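Local coordinates for protein galactose mutarotase related enzyme (Lactobacillus casei, PDB 3Q1N) that probably binds carbohydrates and interconverts sugar anomers, in the manner of galactose mutarotases (aldose 1-epimerases), at residues Tyr61-Ala65 and Lys66-Met70. Residues are numbered along the deposited sequence; the frame is centred on the assembly and turned at random. Where two conformers were deposited one is given.
Sequences YRLGA and KTYPM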
ATOM      1  N   TYR A  61       5.997 -19.926   3.970  1.00 16.86           N
ATOM      2  CA  TYR A  61       7.175 -19.570   3.222  1.00 16.43           C
ATOM      3  C   TYR A  61       8.398 -20.215   3.818  1.00 16.57           C
ATOM      4  O   TYR A  61       8.321 -20.890   4.842  1.00 16.19           O
ATOM      5  CB  TYR A  61       7.344 -18.065   3.205  1.00 15.94           C
ATOM      6  CG  TYR A  61       7.779 -17.454   4.524  1.00 14.85           C
ATOM      7  CD1 TYR A  61       6.890 -17.320   5.566  1.00 13.65           C
ATOM      8  CD2 TYR A  61       9.073 -17.001   4.731  1.00 14.57           C
ATOM      9  CE1 TYR A  61       7.260 -16.757   6.803  1.00 13.51           C
ATOM     10  CE2 TYR A  61       9.456 -16.423   5.961  1.00 14.59           C
ATOM     11  CZ  TYR A  61       8.555 -16.315   6.987  1.00 14.27           C
ATOM     12  OH  TYR A  61       8.907 -15.774   8.217  1.00 16.69           O
ATOM     13  N   ARG A  62       9.530 -20.017   3.173  1.00 16.51           N
ATOM     14  CA  ARG A  62      10.792 -20.557   3.664  1.00 18.03           C
ATOM     15  C   ARG A  62      11.801 -19.473   4.033  1.00 18.12           C
ATOM     16  O   ARG A  62      11.832 -18.380   3.424  1.00 17.13           O
ATOM     17  CB  ARG A  62      11.440 -21.458   2.618  1.00 18.76           C
ATOM     18  CG  ARG A  62      10.777 -22.820   2.503  1.00 22.74           C
ATOM     19  CD  ARG A  62      11.145 -23.474   1.199  1.00 28.39           C
ATOM     20  NE  ARG A  62      12.539 -23.926   1.189  1.00 32.69           N
ATOM     21  CZ  ARG A  62      13.373 -23.872   0.137  1.00 37.88           C
ATOM     22  NH1 ARG A  62      12.999 -23.331  -1.027  1.00 39.32           N
ATOM     23  NH2 ARG A  62      14.614 -24.359   0.250  1.00 39.52           N
ATOM     24  N   LEU A  63      12.644 -19.817   5.014  1.00 18.98           N
ATOM     25  CA  LEU A  63      13.911 -19.111   5.254  1.00 19.70           C
ATOM     26  C   LEU A  63      14.988 -20.157   5.102  1.00 21.48           C
ATOM     27  O   LEU A  63      15.218 -20.960   6.012  1.00 21.86           O
ATOM     28  CB  LEU A  63      13.951 -18.424   6.624  1.00 20.01           C
ATOM     29  CG  LEU A  63      12.916 -17.339   6.814  1.00 20.00           C
ATOM     30  CD1 LEU A  63      12.722 -16.967   8.296  1.00 20.50           C
ATOM     31  CD2 LEU A  63      13.287 -16.098   5.935  1.00 18.16           C
ATOM     32  N   GLY A  64      15.601 -20.187   3.931  1.00 22.80           N
ATOM     33  CA  GLY A  64      16.513 -21.250   3.576  1.00 23.85           C
ATOM     34  C   GLY A  64      15.727 -22.540   3.572  1.00 25.08           C
ATOM     35  O   GLY A  64      14.729 -22.658   2.853  1.00 25.91           O
ATOM     36  N   ALA A  65      16.110 -23.484   4.420  1.00 25.88           N
ATOM     37  CA  ALA A  65      15.462 -24.806   4.395  1.00 26.19           C
ATOM     38  C   ALA A  65      14.306 -24.937   5.397  1.00 26.48           C
ATOM     39  O   ALA A  65      13.584 -25.947   5.339  1.00 27.06           O
ATOM     40  CB  ALA A  65      16.503 -25.937   4.599  1.00 26.84           C
ATOM     41  N   LYS A  66      14.091 -23.917   6.239  1.00 25.30           N
ATOM     42  CA  LYS A  66      13.067 -23.952   7.283  0.50 24.93           C
ATOM     43  C   LYS A  66      11.752 -23.315   6.810  1.00 24.16           C
ATOM     44  O   LYS A  66      11.765 -22.309   6.099  1.00 23.30           O
ATOM     45  CB  LYS A  66      13.572 -23.225   8.532  0.50 25.34           C
ATOM     46  CG  LYS A  66      14.773 -23.902   9.211  0.50 26.39           C
ATOM     47  CD  LYS A  66      15.310 -23.026  10.342  0.50 27.57           C
ATOM     48  CE  LYS A  66      15.625 -23.815  11.596  0.50 29.03           C
ATOM     49  NZ  LYS A  66      16.894 -24.566  11.513  0.50 29.10           N
ATOM     50  N   THR A  67      10.634 -23.889   7.231  1.00 23.31           N
ATOM     51  CA  THR A  67       9.296 -23.388   6.862  1.00 22.47           C
ATOM     52  C   THR A  67       8.600 -22.649   8.004  1.00 21.24           C
ATOM     53  O   THR A  67       8.664 -23.085   9.168  1.00 21.84           O
ATOM     54  CB  THR A  67       8.411 -24.534   6.408  1.00 23.43           C
ATOM     55  OG1 THR A  67       8.948 -25.072   5.204  1.00 23.43           O
ATOM     56  CG2 THR A  67       6.975 -24.073   6.181  1.00 23.67           C
ATOM     57  N   TYR A  68       8.001 -21.498   7.682  1.00 19.14           N
ATOM     58  CA  TYR A  68       7.187 -20.715   8.638  1.00 18.54           C
ATOM     59  C   TYR A  68       5.830 -20.362   8.039  1.00 17.39           C
ATOM     60  O   TYR A  68       5.696 -20.253   6.814  1.00 17.54           O
ATOM     61  CB  TYR A  68       7.888 -19.392   9.021  1.00 18.08           C
ATOM     62  CG  TYR A  68       9.167 -19.625   9.771  1.00 19.18           C
ATOM     63  CD1 TYR A  68      10.308 -19.980   9.079  1.00 20.99           C
ATOM     64  CD2 TYR A  68       9.213 -19.561  11.174  1.00 20.73           C
ATOM     65  CE1 TYR A  68      11.495 -20.246   9.739  1.00 22.69           C
ATOM     66  CE2 TYR A  68      10.430 -19.830  11.854  1.00 21.06           C
ATOM     67  CZ  TYR A  68      11.541 -20.160  11.114  1.00 21.85           C
ATOM     68  OH  TYR A  68      12.772 -20.435  11.687  1.00 26.31           O
ATOM     69  N   PRO A  69       4.827 -20.137   8.901  1.00 17.58           N
ATOM     70  CA  PRO A  69       3.516 -19.689   8.477  1.00 16.83           C
ATOM     71  C   PRO A  69       3.520 -18.181   8.256  1.00 16.83           C
ATOM     72  O   PRO A  69       4.281 -17.455   8.913  1.00 15.50           O
ATOM     73  CB  PRO A  69       2.622 -20.110   9.661  1.00 17.79           C
ATOM     74  CG  PRO A  69       3.531 -19.958  10.862  1.00 17.57           C
ATOM     75  CD  PRO A  69       4.901 -20.322  10.371  1.00 17.91           C
HETATM   76  N   MSE A  70       2.728 -17.702   7.305  1.00 16.18           N
HETATM   77  CA  MSE A  70       2.598 -16.260   7.077  1.00 14.99           C
HETATM   78  C   MSE A  70       1.176 -15.936   6.684  1.00 16.00           C
HETATM   79  O   MSE A  70       0.583 -16.573   5.804  1.00 16.98           O
HETATM   80  CB  MSE A  70       3.553 -15.728   6.035  1.00 14.48           C
HETATM   81  CG  MSE A  70       3.477 -14.208   5.767  1.00 12.78           C
HETATM   82 SE   MSE A  70       3.758 -13.117   7.349  0.75 11.78          SE
HETATM   83  CE  MSE A  70       5.526 -13.799   7.793  1.00 13.00           C
TER
HETATM   84  O   HOH W   1      11.086 -26.621   5.194  1.00 39.03           O
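The ring of Tyr61 slots between Tyr68 and selenomethionine Met70, with its CE1 lying 3.5 Å from CB of Tyr68 and 3.6 Å from the methyl CE of Met70. Its CG sits between the backbone N and the carbonyl carbon (chi1 72°), which swings the ring across to the neighbouring strand, where the carbonyl O of Pro69 meets its edge in plane. The two tyrosine rings are inclined by 34°, centroids 6.0 Å apart. On the same face of the hairpin, Leu63 CD1 touches CE1 of Tyr68 at 3.8 Å, the two side chains meeting nearly at a right angle. Backbone bonds set the register: Tyr61 and Tyr68 exchange two, each 2.9 Å between N and O; Leu63 and Lys66 also exchange two, the one from Lys66 N to Leu63 O being longer at 3.2 Å. At the other face, a water bridges Ala65 O and Thr67 OG1. Beyond these strands, Tyr61 stacks on Trp270 and its hydroxyl is hydrogen-bonded to the carbonyl of Lys104; an alanine in place of this tyrosine would probably leave the Lys104 carbonyl without its mate and open a gap between Tyr68 and Met70. Gly64 and Ala65 form the corners of a type II' turn, making this a classic two-residue antiparallel β-hairpin, at the periphery of the mutarotase-like β-fold.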